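Local atomic coordinates of shikimate dehydrogenase (NADP(+)) (Thermotoga maritima, PDB entry 3U62), a protein that probably catalyses the reversible NADPH-linked reduction of 3-dehydroshikimate to shikimate, a step of chorismate biosynthesis on the way to the aromatic amino acids. Residues 188-193 with 204-209; 209-214 with 218-223. One frame throughout, in Å; residues are numbered along the deposited sequence.

Contact 1: residues 188-193 with 204-209; sequences DSLKNL and TPLVVK
Leu190 holds CG anti to its carbonyl carbon (chi1 -68°), which carries its two methyls across to helix 205-213, where Leu206 and Lys209 set CG opposite their own backbone N (chi1 175° for Leu206) and meet it. This is helix-to-helix packing in the Rossmann-type nucleotide-binding domain, between the short helix 187-190 and the helix that follows strand 195-198. The contact is small and apolar, and Leu190 forks over it: CD2 lies 3.8 Å from CD1 of Leu206, while CD1 turns to the foot of the Lys209 chain. Lys209 crosses Leu190 at about a right angle, then bends at chi2 and chi3, and NZ turns off from the leucine. Beneath them lies the parallel sheet: Leu190 and Leu206 both rest on Leu170 of strand 169-172, and Leu206 also reaches Val196. At the start of the second helix Thr204 is the N-cap; its OG1 accepts a weak bond from Val207 N (3.3 Å) and is also hydrogen-bonded to Asp198. Past Leu190 the chain turns off in a type I beta turn closed by Leu193 N on Leu190 O (3.0 Å). On the Lys209 side, the touching atoms are Leu190 CD1 and Lys209 CG, 3.8 Å apart.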
ATOM      1  N   ASP A 188      11.402   9.244  22.271  1.00 10.10           N
ATOM      2  CA  ASP A 188      12.805   8.841  22.375  1.00 10.46           C
ATOM      3  C   ASP A 188      13.210   7.857  21.274  1.00 10.56           C
ATOM      4  O   ASP A 188      14.302   7.963  20.715  1.00 11.54           O
ATOM      5  CB  ASP A 188      13.085   8.233  23.754  1.00 12.66           C
ATOM      6  CG  ASP A 188      14.530   7.791  23.919  1.00 12.52           C
ATOM      7  OD1 ASP A 188      14.761   6.583  24.139  1.00 15.72           O
ATOM      8  OD2 ASP A 188      15.437   8.648  23.823  1.00 15.83           O
ATOM      9  N   SER A 189      12.328   6.906  20.975  1.00 10.39           N
ATOM     10  CA  SER A 189      12.584   5.910  19.935  1.00 10.04           C
ATOM     11  C   SER A 189      12.457   6.492  18.525  1.00  9.56           C
ATOM     12  O   SER A 189      13.211   6.115  17.624  1.00 11.49           O
ATOM     13  CB  SER A 189      11.653   4.706  20.099  1.00 10.19           C
ATOM     14  OG  SER A 189      11.863   4.065  21.350  1.00 10.74           O
ATOM     15  N   LEU A 190      11.510   7.411  18.345  1.00  8.74           N
ATOM     16  CA  LEU A 190      11.257   8.025  17.042  1.00  8.93           C
ATOM     17  C   LEU A 190      12.280   9.091  16.655  1.00 11.78           C
ATOM     18  O   LEU A 190      12.607   9.232  15.475  1.00 11.44           O
ATOM     19  CB  LEU A 190       9.858   8.651  17.000  1.00  9.61           C
ATOM     20  CG  LEU A 190       8.617   7.754  17.026  1.00 10.72           C
ATOM     21  CD1 LEU A 190       7.377   8.585  17.312  1.00 13.12           C
ATOM     22  CD2 LEU A 190       8.455   6.991  15.718  1.00 12.50           C
ATOM     23  N   LYS A 191      12.774   9.831  17.645  1.00 12.53           N
ATOM     24  CA  LYS A 191      13.512  11.083  17.401  1.00 15.36           C
ATOM     25  C   LYS A 191      14.712  10.974  16.463  1.00 17.24           C
ATOM     26  O   LYS A 191      14.972  11.891  15.681  1.00 19.53           O
ATOM     27  CB  LYS A 191      13.930  11.745  18.724  1.00 17.10           C
ATOM     28  CG  LYS A 191      15.008  10.995  19.501  1.00 16.09           C
ATOM     29  CD  LYS A 191      15.358  11.693  20.801  1.00 21.49           C
ATOM     30  CE  LYS A 191      16.485  10.961  21.518  1.00 23.08           C
ATOM     31  NZ  LYS A 191      16.788  11.563  22.849  1.00 26.41           N
ATOM     32  N   ASN A 192      15.436   9.861  16.541  1.00 16.08           N
ATOM     33  CA  ASN A 192      16.662   9.692  15.770  1.00 17.65           C
ATOM     34  C   ASN A 192      16.504   8.851  14.507  1.00 16.22           C
ATOM     35  O   ASN A 192      17.499   8.510  13.860  1.00 16.53           O
ATOM     36  CB  ASN A 192      17.773   9.122  16.653  1.00 19.41           C
ATOM     37  CG  ASN A 192      18.311  10.142  17.640  1.00 20.23           C
ATOM     38  OD1 ASN A 192      18.240  11.352  17.415  1.00 20.54           O
ATOM     39  ND2 ASN A 192      18.866   9.653  18.743  1.00 22.32           N
ATOM     40  N   LEU A 193      15.264   8.520  14.158  1.00 12.26           N
ATOM     41  CA  LEU A 193      14.990   7.901  12.867  1.00 10.63           C
ATOM     42  C   LEU A 193      15.300   8.900  11.757  1.00 10.54           C
ATOM     43  O   LEU A 193      15.144  10.112  11.940  1.00 11.51           O
ATOM     44  CB  LEU A 193      13.529   7.456  12.765  1.00 10.66           C
ATOM     45  CG  LEU A 193      13.019   6.340  13.685  1.00 10.16           C
ATOM     46  CD1 LEU A 193      11.505   6.268  13.624  1.00  9.16           C
ATOM     47  CD2 LEU A 193      13.632   4.987  13.340  1.00 11.34           C
ATOM     48  N   THR A 204      -1.405  11.156  10.053  1.00 16.01           N
ATOM     49  CA  THR A 204      -1.666  10.281  11.185  1.00 13.89           C
ATOM     50  C   THR A 204      -0.907  10.824  12.389  1.00 12.51           C
ATOM     51  O   THR A 204       0.011  11.632  12.221  1.00 12.44           O
ATOM     52  CB  THR A 204      -1.189   8.843  10.903  1.00 13.76           C
ATOM     53  OG1 THR A 204       0.209   8.854  10.579  1.00 12.80           O
ATOM     54  CG2 THR A 204      -1.963   8.235   9.745  1.00 13.58           C
ATOM     55  N   PRO A 205      -1.284  10.394  13.611  1.00 12.06           N
ATOM     56  CA  PRO A 205      -0.503  10.774  14.787  1.00 11.86           C
ATOM     57  C   PRO A 205       0.996  10.477  14.641  1.00 12.83           C
ATOM     58  O   PRO A 205       1.818  11.272  15.100  1.00 12.00           O
ATOM     59  CB  PRO A 205      -1.120   9.924  15.898  1.00 12.54           C
ATOM     60  CG  PRO A 205      -2.541   9.779  15.489  1.00 14.36           C
ATOM     61  CD  PRO A 205      -2.506   9.654  13.985  1.00 12.93           C
ATOM     62  N   LEU A 206       1.336   9.354  14.005  1.00 11.71           N
ATOM     63  CA  LEU A 206       2.732   8.989  13.753  1.00 10.89           C
ATOM     64  C   LEU A 206       3.461  10.041  12.911  1.00 10.11           C
ATOM     65  O   LEU A 206       4.567  10.464  13.258  1.00 10.19           O
ATOM     66  CB  LEU A 206       2.824   7.611  13.081  1.00 10.66           C
ATOM     67  CG  LEU A 206       4.207   7.107  12.640  1.00 11.59           C
ATOM     68  CD1 LEU A 206       5.124   6.849  13.834  1.00 13.35           C
ATOM     69  CD2 LEU A 206       4.072   5.855  11.789  1.00 10.84           C
ATOM     70  N   VAL A 207       2.830  10.452  11.812  1.00 11.06           N
ATOM     71  CA  VAL A 207       3.385  11.461  10.908  1.00 11.46           C
ATOM     72  C   VAL A 207       3.542  12.809  11.618  1.00 11.84           C
ATOM     73  O   VAL A 207       4.589  13.455  11.510  1.00 11.43           O
ATOM     74  CB  VAL A 207       2.515  11.605   9.625  1.00 12.37           C
ATOM     75  CG1 VAL A 207       2.886  12.852   8.832  1.00 12.79           C
ATOM     76  CG2 VAL A 207       2.644  10.365   8.751  1.00 13.36           C
ATOM     77  N   VAL A 208       2.501  13.212  12.345  1.00 12.37           N
ATOM     78  CA  VAL A 208       2.501  14.467  13.099  1.00 13.92           C
ATOM     79  C   VAL A 208       3.597  14.478  14.172  1.00 13.15           C
ATOM     80  O   VAL A 208       4.286  15.486  14.346  1.00 13.19           O
ATOM     81  CB  VAL A 208       1.103  14.757  13.716  1.00 14.15           C
ATOM     82  CG1 VAL A 208       1.141  15.980  14.631  1.00 16.46           C
ATOM     83  CG2 VAL A 208       0.065  14.956  12.616  1.00 16.34           C
ATOM     84  N   LYS A 209       3.756  13.355  14.871  1.00 13.00           N
ATOM     85  CA  LYS A 209       4.798  13.209  15.889  1.00 13.49           C
ATOM     86  C   LYS A 209       6.191  13.307  15.272  1.00 13.64           C
ATOM     87  O   LYS A 209       7.067  13.986  15.815  1.00 13.92           O
ATOM     88  CB  LYS A 209       4.646  11.872  16.624  1.00 13.89           C
ATOM     89  CG  LYS A 209       5.464  11.754  17.918  1.00 19.33           C
ATOM     90  CD  LYS A 209       4.606  11.972  19.157  1.00 30.34           C
ATOM     91  CE  LYS A 209       4.502  13.447  19.538  1.00 28.85           C
ATOM     92  NZ  LYS A 209       3.634  13.653  20.731  1.00 31.84           N
TER

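Contact 2: residues 209-214 with 218-223; sequences KARKLG and IIKGNL
Ile218 packs against Ala210 and Arg211 where helix 205-213 lies over edge strand 217-219, the last two elements of a beta-alpha-beta unit in the Rossmann-type domain. The tight part is the isoleucine side chain pressed on the helix. With CG1 anti to the carbonyl carbon (chi1 -57°), Ile218 sends CD1 against the helix backbone, 3.5 Å from both Ala210 O and Arg211 N, and against Arg211 CG at 3.7 Å; its CG1 sits 3.8 Å from Ala210 CB. An alanine in place of Ile218 would probably open a gap beside Ala210 CB and leave Arg211 CG without its contact to CD1. The looser side is polar and water-bridged. From CG to NE the Arg211 chain runs extended, taking its guanidinium past the isoleucine to cross the Lys220 chain at about a right angle, NH2 lying 3.8 Å from Lys220 CD. The two positive ends come close, NH2 4.4 Å from Lys220 NZ, but Asp203 forms salt bridges to both and probably offsets their charges. The helix finishes in a Schellman motif, with Gly214 at positive phi (77°). A water in the guanidinium plane links the layers, accepting from Arg211 NH2 (3.2 Å) and donating to Ile218 O (2.7 Å).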
ATOM      1  N   LYS A 209       3.756  13.355  14.871  1.00 13.00           N
ATOM      2  CA  LYS A 209       4.798  13.209  15.889  1.00 13.49           C
ATOM      3  C   LYS A 209       6.191  13.307  15.272  1.00 13.64           C
ATOM      4  O   LYS A 209       7.067  13.986  15.815  1.00 13.92           O
ATOM      5  CB  LYS A 209       4.646  11.872  16.624  1.00 13.89           C
ATOM      6  CG  LYS A 209       5.464  11.754  17.918  1.00 19.33           C
ATOM      7  CD  LYS A 209       4.606  11.972  19.157  1.00 30.34           C
ATOM      8  CE  LYS A 209       4.502  13.447  19.538  1.00 28.85           C
ATOM      9  NZ  LYS A 209       3.634  13.653  20.731  1.00 31.84           N
ATOM     10  N   ALA A 210       6.385  12.627  14.143  1.00 11.05           N
ATOM     11  CA  ALA A 210       7.658  12.641  13.427  1.00 12.14           C
ATOM     12  C   ALA A 210       8.067  14.058  13.030  1.00 12.15           C
ATOM     13  O   ALA A 210       9.247  14.411  13.092  1.00 11.39           O
ATOM     14  CB  ALA A 210       7.588  11.744  12.205  1.00 10.72           C
ATOM     15  N   ARG A 211       7.086  14.859  12.613  1.00 11.69           N
ATOM     16  CA  ARG A 211       7.316  16.261  12.263  1.00 13.80           C
ATOM     17  C   ARG A 211       7.736  17.086  13.471  1.00 14.06           C
ATOM     18  O   ARG A 211       8.654  17.904  13.375  1.00 14.33           O
ATOM     19  CB  ARG A 211       6.073  16.872  11.617  1.00 13.72           C
ATOM     20  CG  ARG A 211       5.869  16.460  10.177  1.00 17.26           C
ATOM     21  CD  ARG A 211       4.526  16.918   9.666  1.00 21.61           C
ATOM     22  NE  ARG A 211       4.213  16.321   8.372  1.00 24.18           N
ATOM     23  CZ  ARG A 211       2.989  16.234   7.862  1.00 25.65           C
ATOM     24  NH1 ARG A 211       1.942  16.700   8.538  1.00 27.55           N
ATOM     25  NH2 ARG A 211       2.804  15.673   6.676  1.00 26.50           N
ATOM     26  N   LYS A 212       7.060  16.867  14.597  1.00 14.67           N
ATOM     27  CA  LYS A 212       7.402  17.534  15.852  1.00 16.63           C
ATOM     28  C   LYS A 212       8.848  17.260  16.269  1.00 15.17           C
ATOM     29  O   LYS A 212       9.499  18.123  16.862  1.00 13.97           O
ATOM     30  CB  LYS A 212       6.449  17.107  16.973  1.00 18.05           C
ATOM     31  CG  LYS A 212       5.057  17.711  16.878  1.00 28.21           C
ATOM     32  CD  LYS A 212       4.215  17.348  18.090  1.00 29.10           C
ATOM     33  CE  LYS A 212       2.810  17.914  17.971  1.00 33.79           C
ATOM     34  NZ  LYS A 212       1.924  17.443  19.072  1.00 37.46           N
ATOM     35  N   LEU A 213       9.340  16.065  15.947  1.00 11.38           N
ATOM     36  CA  LEU A 213      10.674  15.632  16.369  1.00 10.60           C
ATOM     37  C   LEU A 213      11.773  15.916  15.339  1.00  9.99           C
ATOM     38  O   LEU A 213      12.959  15.721  15.618  1.00 13.33           O
ATOM     39  CB  LEU A 213      10.658  14.146  16.751  1.00 11.95           C
ATOM     40  CG  LEU A 213       9.732  13.742  17.908  1.00 11.85           C
ATOM     41  CD1 LEU A 213       9.571  12.230  17.963  1.00 13.14           C
ATOM     42  CD2 LEU A 213      10.225  14.283  19.247  1.00 12.41           C
ATOM     43  N   GLY A 214      11.374  16.376  14.155  1.00  8.58           N
ATOM     44  CA  GLY A 214      12.320  16.783  13.119  1.00  9.32           C
ATOM     45  C   GLY A 214      12.981  15.648  12.359  1.00  9.12           C
ATOM     46  O   GLY A 214      14.136  15.772  11.937  1.00  9.55           O
ATOM     47  N   ILE A 218       9.778  12.418   6.194  1.00  8.01           N
ATOM     48  CA  ILE A 218       8.479  11.971   6.673  1.00  8.21           C
ATOM     49  C   ILE A 218       7.551  11.869   5.471  1.00  8.67           C
ATOM     50  O   ILE A 218       7.119  12.884   4.913  1.00 11.35           O
ATOM     51  CB  ILE A 218       7.906  12.920   7.745  1.00  9.29           C
ATOM     52  CG1 ILE A 218       8.894  13.055   8.906  1.00 11.05           C
ATOM     53  CG2 ILE A 218       6.559  12.408   8.252  1.00 11.86           C
ATOM     54  CD1 ILE A 218       8.850  14.403   9.609  1.00 13.17           C
ATOM     55  N   ILE A 219       7.263  10.634   5.072  1.00  8.29           N
ATOM     56  CA  ILE A 219       6.518  10.377   3.846  1.00  9.47           C
ATOM     57  C   ILE A 219       5.193   9.684   4.159  1.00 10.10           C
ATOM     58  O   ILE A 219       5.173   8.593   4.732  1.00  9.42           O
ATOM     59  CB  ILE A 219       7.362   9.539   2.840  1.00  9.08           C
ATOM     60  CG1 ILE A 219       8.662  10.277   2.490  1.00 11.28           C
ATOM     61  CG2 ILE A 219       6.559   9.238   1.577  1.00 11.20           C
ATOM     62  CD1 ILE A 219       9.755   9.394   1.865  1.00 16.03           C
ATOM     63  N   LYS A 220       4.090  10.337   3.791  1.00 10.89           N
ATOM     64  CA  LYS A 220       2.757   9.747   3.917  1.00 11.68           C
ATOM     65  C   LYS A 220       2.443   8.898   2.689  1.00 10.77           C
ATOM     66  O   LYS A 220       3.249   8.811   1.760  1.00 10.63           O
ATOM     67  CB  LYS A 220       1.677  10.821   4.076  1.00 14.32           C
ATOM     68  CG  LYS A 220       1.908  11.843   5.175  1.00 23.27           C
ATOM     69  CD  LYS A 220       0.721  12.797   5.276  1.00 25.79           C
ATOM     70  CE  LYS A 220       0.577  13.680   4.034  1.00 27.61           C
ATOM     71  NZ  LYS A 220      -0.629  14.552   4.114  1.00 29.61           N
ATOM     72  N   GLY A 221       1.261   8.289   2.682  1.00 11.03           N
ATOM     73  CA  GLY A 221       0.881   7.345   1.634  1.00 10.31           C
ATOM     74  C   GLY A 221       0.500   7.935   0.288  1.00 10.06           C
ATOM     75  O   GLY A 221       0.169   7.190  -0.637  1.00  9.98           O
ATOM     76  N   ASN A 222       0.545   9.262   0.169  1.00 11.73           N
ATOM     77  CA  ASN A 222       0.128   9.932  -1.064  1.00 10.65           C
ATOM     78  C   ASN A 222       1.029   9.661  -2.273  1.00  9.44           C
ATOM     79  O   ASN A 222       0.528   9.511  -3.392  1.00 10.10           O
ATOM     80  CB  ASN A 222      -0.070  11.438  -0.847  1.00 12.51           C
ATOM     81  CG  ASN A 222       1.192  12.139  -0.375  1.00 17.17           C
ATOM     82  OD1 ASN A 222       2.019  11.563   0.335  1.00 19.82           O
ATOM     83  ND2 ASN A 222       1.342  13.401  -0.763  1.00 20.18           N
ATOM     84  N   LEU A 223       2.344   9.603  -2.055  1.00 10.30           N
ATOM     85  CA  LEU A 223       3.289   9.281  -3.133  1.00 10.32           C
ATOM     86  C   LEU A 223       3.136   7.837  -3.603  1.00  8.63           C
ATOM     87  O   LEU A 223       3.132   7.569  -4.808  1.00  9.10           O
ATOM     88  CB  LEU A 223       4.737   9.544  -2.701  1.00 11.33           C
ATOM     89  CG  LEU A 223       5.309  10.960  -2.838  1.00 15.10           C
ATOM     90  CD1 LEU A 223       6.628  11.060  -2.081  1.00 13.17           C
ATOM     91  CD2 LEU A 223       5.505  11.349  -4.306  1.00 16.57           C
TER
HETATM   92  O   HOH W   1       5.633  15.157   5.325  1.00 27.53           O

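Contact 1 closes before contact 2 opens along the chain, and their centres lie about 8 Å apart, on the same side of the chain's centre. Both use helix 205-213, and their segments share Lys209, which touches across contact 1 but not across contact 2. Contact 1 joins the helix to helix 187-190, contact 2 to strand 217-219 at the edge of the six-stranded parallel sheet. They also touch directly, Leu190 CB meeting Leu213 CD1 at 3.7 Å. One helix is thus packed between a neighbouring helix and the sheet edge. The strand leads into Gly221, a predicted NADP(+)-binding residue, so contact 2 probably reaches the cofactor site, while contact 1 lies farther back, the Leu206 side chain about 9 Å from that of Val199, another such residue.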